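Local structure of 2-nitrobenzoate nitroreductase (Pseudomonas fluorescens, 4Z85) at residues 33-38 / 81-86; 56-61 / 153-158; 88-93 / 130-135; 138-143 / 160-165. The protein reduces the nitro group of 2-nitrobenzoate as an FMN-dependent flavoprotein of the flavoredoxin family. All coordinates share one frame; numbering follows the deposited sequence.

Contact 1 of 4, residues 33-38 / 81-86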
loop_
_atom_site.group_PDB
_atom_site.type_symbol
_atom_site.label_atom_id
_atom_site.label_comp_id
_atom_site.label_asym_id
_atom_site.label_seq_id
_atom_site.Cartn_x
_atom_site.Cartn_y
_atom_site.Cartn_z
ATOM N N LEU A 33 19.161 13.050 -1.133
ATOM C CA LEU A 33 20.448 13.719 -0.902
ATOM C C LEU A 33 20.336 14.865 0.100
ATOM O O LEU A 33 19.395 15.654 0.039
ATOM C CB LEU A 33 21.011 14.256 -2.218
ATOM C CG LEU A 33 21.404 13.255 -3.295
ATOM C CD1 LEU A 33 21.795 13.995 -4.565
ATOM C CD2 LEU A 33 22.549 12.388 -2.801
ATOM N N ASN A 34 21.297 14.969 1.016
ATOM C CA ASN A 34 21.309 16.100 1.944
ATOM C C ASN A 34 22.069 17.299 1.364
ATOM O O ASN A 34 22.434 17.300 0.184
ATOM C CB ASN A 34 21.901 15.702 3.304
ATOM C CG ASN A 34 23.394 15.390 3.248
ATOM O OD1 ASN A 34 24.040 15.495 2.209
ATOM N ND2 ASN A 34 23.946 15.018 4.393
ATOM N N SER A 35 22.302 18.309 2.203
ATOM C CA SER A 35 22.965 19.550 1.793
ATOM C C SER A 35 24.341 19.323 1.183
ATOM O O SER A 35 24.779 20.079 0.321
ATOM C CB SER A 35 23.118 20.494 2.987
ATOM O OG SER A 35 21.870 20.775 3.588
ATOM N N GLU A 36 25.014 18.275 1.641
ATOM C CA GLU A 36 26.411 18.039 1.304
ATOM C C GLU A 36 26.584 17.025 0.179
ATOM O O GLU A 36 27.709 16.695 -0.196
ATOM C CB GLU A 36 27.156 17.564 2.551
ATOM C CG GLU A 36 26.704 18.272 3.819
ATOM C CD GLU A 36 26.728 17.370 5.042
ATOM O OE1 GLU A 36 27.003 16.156 4.897
ATOM O OE2 GLU A 36 26.460 17.880 6.153
ATOM N N GLY A 37 25.472 16.527 -0.357
ATOM C CA GLY A 37 25.526 15.540 -1.424
ATOM C C GLY A 37 25.601 14.119 -0.893
ATOM O O GLY A 37 25.794 13.168 -1.653
ATOM N N LEU A 38 25.459 13.985 0.421
ATOM C CA LEU A 38 25.424 12.682 1.078
ATOM C C LEU A 38 24.096 11.985 0.780
ATOM O O LEU A 38 23.043 12.616 0.830
ATOM C CB LEU A 38 25.619 12.846 2.588
ATOM C CG LEU A 38 25.849 11.626 3.473
ATOM C CD1 LEU A 38 27.338 11.433 3.707
ATOM C CD2 LEU A 38 25.117 11.789 4.798
ATOM N N ILE A 81 14.129 15.703 0.964
ATOM C CA ILE A 81 13.104 15.830 -0.064
ATOM C C ILE A 81 12.621 17.282 -0.174
ATOM O O ILE A 81 12.428 17.801 -1.276
ATOM C CB ILE A 81 11.904 14.890 0.221
ATOM C CG1 ILE A 81 12.302 13.443 -0.072
ATOM C CG2 ILE A 81 10.683 15.312 -0.604
ATOM C CD1 ILE A 81 11.237 12.414 0.329
ATOM N N ILE A 82 12.431 17.930 0.969
ATOM C CA ILE A 82 12.010 19.333 1.001
ATOM C C ILE A 82 13.027 20.223 0.303
ATOM O O ILE A 82 12.668 21.075 -0.518
ATOM C CB ILE A 82 11.810 19.822 2.442
ATOM C CG1 ILE A 82 10.558 19.188 3.037
ATOM C CG2 ILE A 82 11.703 21.342 2.491
ATOM C CD1 ILE A 82 10.362 19.468 4.507
ATOM N N GLU A 83 14.298 19.995 0.602
ATOM C CA GLU A 83 15.373 20.813 0.058
ATOM C C GLU A 83 15.592 20.581 -1.431
ATOM O O GLU A 83 15.744 21.540 -2.187
ATOM C CB GLU A 83 16.673 20.553 0.822
ATOM C CG GLU A 83 16.641 21.035 2.267
ATOM C CD GLU A 83 17.896 20.670 3.050
ATOM O OE1 GLU A 83 18.651 19.770 2.612
ATOM O OE2 GLU A 83 18.126 21.292 4.111
ATOM N N ARG A 84 15.593 19.320 -1.866
ATOM C CA ARG A 84 15.924 19.041 -3.263
ATOM C C ARG A 84 14.701 18.902 -4.180
ATOM O O ARG A 84 14.831 18.995 -5.400
ATOM C CB ARG A 84 16.767 17.771 -3.353
ATOM C CG ARG A 84 18.036 17.798 -2.524
ATOM C CD ARG A 84 19.240 17.949 -3.420
ATOM N NE ARG A 84 20.495 17.875 -2.678
ATOM C CZ ARG A 84 21.687 17.802 -3.257
ATOM N NH1 ARG A 84 21.776 17.788 -4.579
ATOM N NH2 ARG A 84 22.787 17.738 -2.518
ATOM N N GLU A 85 13.528 18.668 -3.588
ATOM C CA GLU A 85 12.284 18.432 -4.328
ATOM C C GLU A 85 12.438 17.260 -5.294
ATOM O O GLU A 85 11.725 17.159 -6.300
ATOM C CB GLU A 85 11.850 19.704 -5.063
ATOM C CG GLU A 85 11.721 20.877 -4.103
ATOM C CD GLU A 85 11.276 22.157 -4.777
ATOM O OE1 GLU A 85 10.640 22.083 -5.854
ATOM O OE2 GLU A 85 11.564 23.238 -4.218
ATOM N N GLN A 86 13.374 16.372 -4.965
ATOM C CA GLN A 86 13.659 15.192 -5.764
ATOM C C GLN A 86 13.991 14.027 -4.860
ATOM O O GLN A 86 14.533 14.227 -3.772
ATOM C CB GLN A 86 14.845 15.412 -6.705
ATOM C CG GLN A 86 14.831 16.652 -7.540
ATOM C CD GLN A 86 16.037 16.705 -8.453
ATOM O OE1 GLN A 86 17.045 16.041 -8.204
ATOM N NE2 GLN A 86 15.938 17.478 -9.518
HETATM O O HOH W 1 16.607 14.541 -2.024
HETATM O O HOH W 2 19.377 18.411 0.459
#

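Contact 2 of 4, residues 56-61 / 153-158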
loop_
_atom_site.group_PDB
_atom_site.type_symbol
_atom_site.label_atom_id
_atom_site.label_comp_id
_atom_site.label_asym_id
_atom_site.label_seq_id
_atom_site.Cartn_x
_atom_site.Cartn_y
_atom_site.Cartn_z
ATOM N N LEU A 56 1.047 9.933 -9.433
ATOM C CA LEU A 56 1.364 10.336 -8.068
ATOM C C LEU A 56 1.307 9.138 -7.131
ATOM O O LEU A 56 0.524 8.198 -7.358
ATOM C CB LEU A 56 0.387 11.383 -7.546
ATOM C CG LEU A 56 0.288 12.730 -8.273
ATOM C CD1 LEU A 56 -0.560 13.689 -7.434
ATOM C CD2 LEU A 56 1.655 13.312 -8.528
ATOM N N PHE A 57 2.118 9.229 -6.075
ATOM C CA PHE A 57 2.087 8.253 -4.981
ATOM C C PHE A 57 2.222 8.984 -3.646
ATOM O O PHE A 57 2.581 10.162 -3.604
ATOM C CB PHE A 57 3.213 7.213 -5.124
ATOM C CG PHE A 57 4.576 7.823 -5.116
ATOM C CD1 PHE A 57 5.254 8.032 -3.916
ATOM C CD2 PHE A 57 5.169 8.230 -6.303
ATOM C CE1 PHE A 57 6.509 8.628 -3.900
ATOM C CE2 PHE A 57 6.428 8.840 -6.302
ATOM C CZ PHE A 57 7.100 9.030 -5.099
ATOM N N VAL A 58 1.971 8.269 -2.551
ATOM C CA VAL A 58 2.108 8.865 -1.217
ATOM C C VAL A 58 2.960 7.957 -0.330
ATOM O O VAL A 58 2.881 6.734 -0.421
ATOM C CB VAL A 58 0.711 9.143 -0.568
ATOM C CG1 VAL A 58 -0.078 7.847 -0.276
ATOM C CG2 VAL A 58 0.856 9.993 0.694
ATOM N N ILE A 59 3.821 8.576 0.480
ATOM C CA ILE A 59 4.569 7.871 1.528
ATOM C C ILE A 59 4.372 8.619 2.833
ATOM O O ILE A 59 4.593 9.821 2.874
ATOM C CB ILE A 59 6.070 7.806 1.229
ATOM C CG1 ILE A 59 6.320 7.143 -0.129
ATOM C CG2 ILE A 59 6.790 7.059 2.340
ATOM C CD1 ILE A 59 7.746 7.253 -0.610
ATOM N N ALA A 60 3.966 7.934 3.896
ATOM C CA ALA A 60 3.879 8.604 5.196
ATOM C C ALA A 60 5.231 8.466 5.902
ATOM O O ALA A 60 5.762 7.366 5.996
ATOM C CB ALA A 60 2.740 8.018 6.038
ATOM N N VAL A 61 5.793 9.586 6.361
ATOM C CA VAL A 61 7.156 9.632 6.881
ATOM C C VAL A 61 7.181 10.329 8.244
ATOM O O VAL A 61 6.464 11.295 8.463
ATOM C CB VAL A 61 8.095 10.376 5.898
ATOM C CG1 VAL A 61 9.510 10.412 6.424
ATOM C CG2 VAL A 61 8.057 9.722 4.512
ATOM N N ARG A 153 4.761 13.827 11.892
ATOM C CA ARG A 153 4.525 12.939 10.748
ATOM C C ARG A 153 4.034 13.725 9.542
ATOM O O ARG A 153 3.250 14.650 9.696
ATOM C CB ARG A 153 3.504 11.876 11.122
ATOM C CG ARG A 153 3.400 10.705 10.166
ATOM C CD ARG A 153 2.720 9.569 10.903
ATOM N NE ARG A 153 2.585 8.359 10.111
ATOM C CZ ARG A 153 3.580 7.526 9.835
ATOM N NH1 ARG A 153 4.811 7.771 10.278
ATOM N NH2 ARG A 153 3.345 6.446 9.112
ATOM N N SER A 154 4.491 13.351 8.350
ATOM C CA SER A 154 4.100 14.060 7.136
ATOM C C SER A 154 3.787 13.074 6.029
ATOM O O SER A 154 4.396 12.020 5.944
ATOM C CB SER A 154 5.200 15.009 6.688
ATOM O OG SER A 154 5.334 16.065 7.622
ATOM N N MET A 155 2.820 13.420 5.196
ATOM C CA MET A 155 2.529 12.640 4.002
ATOM C C MET A 155 3.216 13.281 2.799
ATOM O O MET A 155 2.910 14.416 2.425
ATOM C CB MET A 155 1.025 12.543 3.789
ATOM C CG MET A 155 0.339 11.655 4.835
ATOM S SD MET A 155 -1.449 11.623 4.706
ATOM C CE MET A 155 -1.814 13.315 5.179
ATOM N N VAL A 156 4.159 12.552 2.221
ATOM C CA VAL A 156 4.909 13.021 1.072
ATOM C C VAL A 156 4.217 12.524 -0.188
ATOM O O VAL A 156 4.083 11.323 -0.374
ATOM C CB VAL A 156 6.352 12.513 1.086
ATOM C CG1 VAL A 156 7.093 12.974 -0.190
ATOM C CG2 VAL A 156 7.065 12.976 2.362
ATOM N N PHE A 157 3.761 13.453 -1.031
ATOM C CA PHE A 157 3.187 13.097 -2.319
ATOM C C PHE A 157 4.231 13.348 -3.384
ATOM O O PHE A 157 4.718 14.480 -3.543
ATOM C CB PHE A 157 1.910 13.889 -2.605
ATOM C CG PHE A 157 0.772 13.522 -1.707
ATOM C CD1 PHE A 157 0.665 14.081 -0.439
ATOM C CD2 PHE A 157 -0.193 12.600 -2.116
ATOM C CE1 PHE A 157 -0.386 13.736 0.390
ATOM C CE2 PHE A 157 -1.246 12.250 -1.281
ATOM C CZ PHE A 157 -1.339 12.824 -0.025
ATOM N N GLY A 158 4.594 12.277 -4.085
ATOM C CA GLY A 158 5.644 12.354 -5.077
ATOM C C GLY A 158 5.050 12.139 -6.453
ATOM O O GLY A 158 4.041 11.446 -6.589
HETATM O O HOH W 3 6.215 5.501 8.159
#

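Contact 3 of 4, residues 88-93 / 130-135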
loop_
_atom_site.group_PDB
_atom_site.type_symbol
_atom_site.label_atom_id
_atom_site.label_comp_id
_atom_site.label_asym_id
_atom_site.label_seq_id
_atom_site.Cartn_x
_atom_site.Cartn_y
_atom_site.Cartn_z
ATOM N N VAL A 88 14.414 9.244 -5.052
ATOM C CA VAL A 88 14.186 8.002 -5.781
ATOM C C VAL A 88 13.469 7.006 -4.898
ATOM O O VAL A 88 13.852 6.811 -3.745
ATOM C CB VAL A 88 15.490 7.356 -6.281
ATOM C CG1 VAL A 88 15.234 5.930 -6.816
ATOM C CG2 VAL A 88 16.136 8.226 -7.361
ATOM N N VAL A 89 12.424 6.398 -5.447
ATOM C CA VAL A 89 11.830 5.230 -4.801
ATOM C C VAL A 89 12.431 3.962 -5.411
ATOM O O VAL A 89 12.216 3.651 -6.568
ATOM C CB VAL A 89 10.292 5.213 -4.947
ATOM C CG1 VAL A 89 9.721 3.906 -4.383
ATOM C CG2 VAL A 89 9.680 6.411 -4.233
ATOM N N ASN A 90 13.197 3.232 -4.617
ATOM C CA ASN A 90 13.769 1.970 -5.050
ATOM C C ASN A 90 12.874 0.857 -4.578
ATOM O O ASN A 90 12.552 0.801 -3.392
ATOM C CB ASN A 90 15.172 1.753 -4.476
ATOM C CG ASN A 90 16.132 2.857 -4.848
ATOM O OD1 ASN A 90 16.746 2.813 -5.916
ATOM N ND2 ASN A 90 16.263 3.852 -3.978
ATOM N N MET A 91 12.476 0.003 -5.505
ATOM C CA MET A 91 11.634 -1.145 -5.178
ATOM C C MET A 91 12.528 -2.251 -4.635
ATOM O O MET A 91 13.745 -2.245 -4.851
ATOM C CB MET A 91 10.845 -1.619 -6.399
ATOM C CG MET A 91 9.966 -0.532 -7.017
ATOM S SD MET A 91 8.911 0.273 -5.783
ATOM C CE MET A 91 8.072 1.443 -6.829
ATOM N N VAL A 92 11.923 -3.199 -3.927
ATOM C CA VAL A 92 12.691 -4.112 -3.091
ATOM C C VAL A 92 12.420 -5.561 -3.455
ATOM O O VAL A 92 11.293 -6.025 -3.326
ATOM C CB VAL A 92 12.365 -3.908 -1.589
ATOM C CG1 VAL A 92 13.153 -4.910 -0.728
ATOM C CG2 VAL A 92 12.629 -2.457 -1.157
ATOM N N ASP A 93 13.449 -6.268 -3.924
ATOM C CA ASP A 93 13.348 -7.712 -4.091
ATOM C C ASP A 93 14.498 -8.404 -3.354
ATOM O O ASP A 93 15.189 -7.782 -2.557
ATOM C CB ASP A 93 13.310 -8.101 -5.573
ATOM C CG ASP A 93 14.628 -7.860 -6.310
ATOM O OD1 ASP A 93 15.571 -7.281 -5.742
ATOM O OD2 ASP A 93 14.696 -8.259 -7.492
ATOM N N PRO A 130 20.558 9.732 -6.898
ATOM C CA PRO A 130 20.879 8.445 -7.507
ATOM C C PRO A 130 19.973 7.325 -7.000
ATOM O O PRO A 130 19.386 7.454 -5.925
ATOM C CB PRO A 130 22.316 8.204 -7.053
ATOM C CG PRO A 130 22.359 8.824 -5.713
ATOM C CD PRO A 130 21.488 10.058 -5.802
ATOM N N ARG A 131 19.880 6.259 -7.781
ATOM C CA ARG A 131 19.190 5.047 -7.379
ATOM C C ARG A 131 20.191 4.067 -6.795
ATOM O O ARG A 131 21.404 4.237 -6.946
ATOM C CB ARG A 131 18.482 4.415 -8.564
ATOM C CG ARG A 131 19.441 3.808 -9.574
ATOM C CD ARG A 131 18.695 3.031 -10.619
ATOM N NE ARG A 131 19.551 2.569 -11.716
ATOM C CZ ARG A 131 20.304 1.472 -11.673
ATOM N NH1 ARG A 131 20.338 0.724 -10.577
ATOM N NH2 ARG A 131 21.031 1.128 -12.728
ATOM N N ILE A 132 19.677 3.037 -6.132
ATOM C CA ILE A 132 20.506 1.949 -5.629
ATOM C C ILE A 132 20.888 1.047 -6.790
ATOM O O ILE A 132 20.035 0.669 -7.591
ATOM C CB ILE A 132 19.762 1.165 -4.536
ATOM C CG1 ILE A 132 19.721 2.004 -3.253
ATOM C CG2 ILE A 132 20.410 -0.200 -4.298
ATOM C CD1 ILE A 132 18.743 1.501 -2.228
ATOM N N THR A 133 22.179 0.727 -6.909
ATOM C CA THR A 133 22.653 0.003 -8.082
ATOM C C THR A 133 21.929 -1.335 -8.246
ATOM O O THR A 133 21.539 -1.701 -9.351
ATOM C CB THR A 133 24.190 -0.227 -8.019
ATOM O OG1 THR A 133 24.852 1.037 -7.930
ATOM C CG2 THR A 133 24.681 -0.937 -9.267
ATOM N N ASP A 134 21.700 -2.039 -7.142
ATOM C CA ASP A 134 21.117 -3.373 -7.229
ATOM C C ASP A 134 19.570 -3.399 -7.275
ATOM O O ASP A 134 18.976 -4.478 -7.263
ATOM C CB ASP A 134 21.589 -4.230 -6.048
ATOM C CG ASP A 134 22.988 -4.789 -6.233
ATOM O OD1 ASP A 134 23.529 -4.714 -7.357
ATOM O OD2 ASP A 134 23.535 -5.317 -5.241
ATOM N N ALA A 135 18.918 -2.236 -7.329
ATOM C CA ALA A 135 17.447 -2.199 -7.285
ATOM C C ALA A 135 16.828 -2.804 -8.536
ATOM O O ALA A 135 17.304 -2.567 -9.640
ATOM C CB ALA A 135 16.943 -0.768 -7.095
#

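Contact 4 of 4, residues 138-143 / 160-165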
loop_
_atom_site.group_PDB
_atom_site.type_symbol
_atom_site.label_atom_id
_atom_site.label_comp_id
_atom_site.label_asym_id
_atom_site.label_seq_id
_atom_site.Cartn_x
_atom_site.Cartn_y
_atom_site.Cartn_z
ATOM N N ALA A 138 13.273 1.268 -10.139
ATOM C CA ALA A 138 13.341 2.511 -9.380
ATOM C C ALA A 138 12.495 3.582 -10.039
ATOM O O ALA A 138 12.409 3.659 -11.253
ATOM C CB ALA A 138 14.790 2.982 -9.242
ATOM N N TRP A 139 11.821 4.386 -9.232
ATOM C CA TRP A 139 11.091 5.543 -9.717
ATOM C C TRP A 139 11.935 6.788 -9.467
ATOM O O TRP A 139 12.344 7.054 -8.337
ATOM C CB TRP A 139 9.743 5.701 -9.001
ATOM C CG TRP A 139 8.716 4.649 -9.246
ATOM C CD1 TRP A 139 8.749 3.642 -10.173
ATOM C CD2 TRP A 139 7.476 4.508 -8.543
ATOM N NE1 TRP A 139 7.597 2.891 -10.093
ATOM C CE2 TRP A 139 6.799 3.408 -9.104
ATOM C CE3 TRP A 139 6.872 5.210 -7.485
ATOM C CZ2 TRP A 139 5.553 2.981 -8.636
ATOM C CZ3 TRP A 139 5.644 4.791 -7.029
ATOM C CH2 TRP A 139 4.992 3.688 -7.600
ATOM N N GLU A 140 12.214 7.536 -10.531
ATOM C CA GLU A 140 12.789 8.866 -10.418
ATOM C C GLU A 140 11.641 9.846 -10.199
ATOM O O GLU A 140 10.742 9.974 -11.059
ATOM C CB GLU A 140 13.599 9.219 -11.681
ATOM C CG GLU A 140 14.702 8.191 -11.982
ATOM C CD GLU A 140 15.576 8.571 -13.173
ATOM O OE1 GLU A 140 15.277 9.589 -13.833
ATOM O OE2 GLU A 140 16.558 7.840 -13.441
ATOM N N CYS A 141 11.685 10.511 -9.039
ATOM C CA CYS A 141 10.561 11.297 -8.547
ATOM C C CYS A 141 10.883 12.738 -8.221
ATOM O O CYS A 141 11.991 13.077 -7.778
ATOM C CB CYS A 141 9.984 10.662 -7.284
ATOM S SG CYS A 141 9.599 8.914 -7.442
ATOM N N LYS A 142 9.869 13.572 -8.421
ATOM C CA LYS A 142 9.881 14.940 -7.952
ATOM C C LYS A 142 8.814 15.112 -6.892
ATOM O O LYS A 142 7.792 14.422 -6.898
ATOM C CB LYS A 142 9.662 15.912 -9.112
ATOM C CG LYS A 142 10.813 15.883 -10.108
ATOM C CD LYS A 142 10.562 16.831 -11.280
ATOM C CE LYS A 142 11.826 17.070 -12.100
ATOM N NZ LYS A 142 11.566 18.006 -13.250
ATOM N N LEU A 143 9.062 16.031 -5.975
ATOM C CA LEU A 143 8.100 16.331 -4.936
ATOM C C LEU A 143 6.879 17.001 -5.528
ATOM O O LEU A 143 6.993 18.005 -6.222
ATOM C CB LEU A 143 8.721 17.235 -3.864
ATOM C CG LEU A 143 7.771 17.591 -2.721
ATOM C CD1 LEU A 143 7.396 16.320 -1.930
ATOM C CD2 LEU A 143 8.356 18.654 -1.803
ATOM N N ILE A 160 6.010 10.617 -10.197
ATOM C CA ILE A 160 6.959 9.817 -10.944
ATOM C C ILE A 160 7.277 10.509 -12.264
ATOM O O ILE A 160 6.386 10.723 -13.075
ATOM C CB ILE A 160 6.409 8.419 -11.237
ATOM C CG1 ILE A 160 5.953 7.753 -9.941
ATOM C CG2 ILE A 160 7.462 7.572 -11.944
ATOM C CD1 ILE A 160 5.090 6.531 -10.166
ATOM N N VAL A 161 8.537 10.849 -12.479
ATOM C CA VAL A 161 8.885 11.477 -13.750
ATOM C C VAL A 161 9.513 10.462 -14.683
ATOM O O VAL A 161 9.342 10.571 -15.906
ATOM C CB VAL A 161 9.808 12.692 -13.554
ATOM C CG1 VAL A 161 9.131 13.685 -12.634
ATOM C CG2 VAL A 161 11.136 12.283 -12.997
ATOM N N ALA A 162 10.207 9.468 -14.127
ATOM C CA ALA A 162 10.699 8.384 -14.989
ATOM C C ALA A 162 10.911 7.102 -14.211
ATOM O O ALA A 162 10.938 7.127 -12.995
ATOM C CB ALA A 162 12.006 8.792 -15.696
ATOM N N MET A 163 11.055 5.979 -14.910
ATOM C CA MET A 163 11.334 4.707 -14.243
ATOM C C MET A 163 12.572 3.998 -14.791
ATOM O O MET A 163 12.801 3.974 -16.001
ATOM C CB MET A 163 10.136 3.770 -14.364
ATOM C CG MET A 163 8.838 4.276 -13.740
ATOM S SD MET A 163 7.578 2.981 -13.781
ATOM C CE MET A 163 6.118 3.849 -13.169
ATOM N N TYR A 164 13.357 3.422 -13.886
ATOM C CA TYR A 164 14.428 2.491 -14.227
ATOM C C TYR A 164 13.977 1.049 -14.001
ATOM O O TYR A 164 13.409 0.735 -12.958
ATOM C CB TYR A 164 15.675 2.760 -13.394
ATOM C CG TYR A 164 16.604 1.569 -13.342
ATOM C CD1 TYR A 164 17.462 1.289 -14.400
ATOM C CD2 TYR A 164 16.608 0.709 -12.249
ATOM C CE1 TYR A 164 18.303 0.200 -14.365
ATOM C CE2 TYR A 164 17.447 -0.390 -12.208
ATOM C CZ TYR A 164 18.293 -0.636 -13.270
ATOM O OH TYR A 164 19.132 -1.720 -13.232
ATOM N N PHE A 165 14.246 0.176 -14.968
ATOM C CA PHE A 165 14.022 -1.265 -14.807
ATOM C C PHE A 165 15.295 -2.041 -15.142
ATOM O O PHE A 165 15.963 -1.709 -16.120
ATOM C CB PHE A 165 12.918 -1.782 -15.729
ATOM C CG PHE A 165 11.634 -1.020 -15.661
ATOM C CD1 PHE A 165 11.461 0.136 -16.404
ATOM C CD2 PHE A 165 10.570 -1.495 -14.904
ATOM C CE1 PHE A 165 10.265 0.831 -16.360
ATOM C CE2 PHE A 165 9.371 -0.804 -14.864
ATOM C CZ PHE A 165 9.218 0.354 -15.590
#

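Contact 1 of 4, residues 33-38 / 81-86
The beta turn from Asn34 to Gly37, in the loop between strands 28-33 and 39-52, is met by Arg84 at the C-terminal end of helix 77-84. Arg84 NH2 donates to Asn34 O at 2.8 Å, nearly straight (164°) and close to the guanidinium plane. The same carbonyl accepts Gly37 N, the bond that closes this type I turn, so two donors grip one oxygen. Leu33 CB lies over one face of the guanidinium, 3.7 Å from Arg84 NE, and its CD1 reaches NH1; an aliphatic leucine suits this flat surface. A water donates to both Leu33 O and Glu83 OE1, joining strand end to helix. An alanine in place of Arg84 would probably leave the turn carbonyl without its charged donor and open a gap beside Leu33. Within the loop, Asn34 OD1 accepts from Glu36 N (3.0 Å) and Leu38 N (2.7 Å), which arrive from opposite faces of its amide plane. Gly37 takes a positive phi of 88°, where a side chain would press on the preceding carbonyl. The whole is a type I turn built on an Asx turn and pinned by a helix-end arginine at the barrel surface.

Contact 2 of 4, residues 56-61 / 153-158
Phe57 turns its ring over Gly158 on the neighbouring antiparallel strand, while on the other sheet face Val58 and Phe157 run alongside each other in the same direction. With chi1 of 60°, Phe57 CG sits between its own backbone N and carbonyl carbon, and the ring extends across the glycine: Gly158 CA stands 3.9 Å from the ring centroid, a CH-pi contact. Glycine suits the place, since a CB would collide with Phe57 CZ. An alanine instead of Phe57 would probably uncover Gly158 and open a gap beside Trp139, whose ring meets this one. In the second CH-pi contact, Val58 CG2 lies 3.7 Å from the centroid of the Phe157 ring. On the Phe57 face, Val61 and Val156 touch through their CG2 methyls. Arg153, its chain extended from CG to NE, brings NH2 to 3.5 Å from Ala60 CB, where a small residue fits under the guanidinium face; its NH1 forms a salt bridge with Asp62, and its NE bonds Met50 O of the second subunit. Six backbone bonds, from Phe57 N to Gly158 O through Ser154 N to Val61 O, complete an antiparallel strand pair in the closed barrel of the flavin reductase-like fold.

Contact 3 of 4, residues 88-93 / 130-135
Asn90, on strand 86-90, reaches across to the short strand 131-132 and the turn that follows. Its CB packs against Ala135 CB at 4.0 Å, a spot where a small methyl suits the close approach. CG, anti to the carbonyl carbon (chi1 -58°), comes to 3.9 Å from Ile132 CD1. From there the amide divides. OD1 accepts from Ile132 N at 2.9 Å in a nearly straight bond (172° at the hydrogen), with the donor standing 42° out of the amide carbonyl plane; Arg131 CB is 3.5 Å from the same oxygen. ND2 passes 3.8 Å from Ile132 CD1 and donates to Leu29 O and Thr31 OG1 on strand 28-33. Asparagine suits this buried place because it presents an acceptor and a donor from one flat group. Beside it, Val88 CG1 meets Arg131 CB at 4.0 Å, while its CG2 rests against Pro130 O. Arg131 NH1 bonds Thr133 O at 3.0 Å, and the guanidinium makes a cation-pi contact with Tyr164. One buried amide, bonded at both ends, thus links the short strand 131-132 to barrel strands 86-90 and 28-33, and a donor at OD1 with two acceptors at ND2 fixes which way round the amide lies.

Contact 4 of 4, residues 138-143 / 160-165
Trp139 and Ile160 carry the apolar side of this antiparallel strand pair. Ile160 CD1 lies over the indole, 3.4 Å from the centroid of the six-membered ring and only 9° off its normal, a CH-pi contact made by the slim end of an isoleucine. Met163 extends next to Trp139, in the same sense: its chain brings CG to 3.6 Å from Trp139 CD1, and its sulfur makes an oblique Met-aromatic contact with the five-membered ring. The thioether methyl CE lies 3.5 Å from Trp139 NE1, and NE1 still donates to Ser21 OG of the second subunit.

Hydrogen bonds supply the polar part. Ala138 and Tyr164 exchange a pair of backbone bonds, and Glu140 N donates to Ala162 O at 2.8 Å. Glu140 O receives two donors, Val161 N at 2.8 Å and Ala162 N at 3.2 Å, which marks a classic beta bulge; beyond it the register shifts by one, and Cys141 pairs with Ile160. The Glu140 carboxylate bonds Thr126 OG1 and the backbone N of Thr125, consistent with a group that stays charged although buried.

Aliphatic packing lines the rest. Lys142 crosses Val161 at about a right angle, its CD 3.7 Å from Val161 CG1, so the long methylene chain covers the valine at the exposed border. Small Ala162 accommodates the Glu140 carboxylate, with OE1 3.8 Å from Ala162 CB. The chemistry implies a division of labour: aromatic and sulfur groups on one sheet face, an anchored carboxylate on the other, and a carbonyl that accepts two hydrogen bonds holding the bulge between them.

Overall arrangement
Contacts 2, 3 and 4 lie on the closed antiparallel barrel, whose strand 153-165 pairs with 55-62 in contact 2 and 137-150 in contact 4. Strand 86-90 of contact 3 neighbours 137-150. Contact 1 sits at the surface, where strand 28-33 ends and helix 77-84 leads into strand 86-90, its centre about 16 Å from those of contacts 2 and 4. Contacts 3 and 4 are nearest, about 10 Å between centres, whereas those of contacts 2 and 3 are about 18 Å apart. Along the chain, contact 1 precedes contact 3, which is nested within the loop closed by contact 2. Contacts 2, 4 and, through Met91, 3 touch the second subunit, so barrel strands form part of the subunit interface.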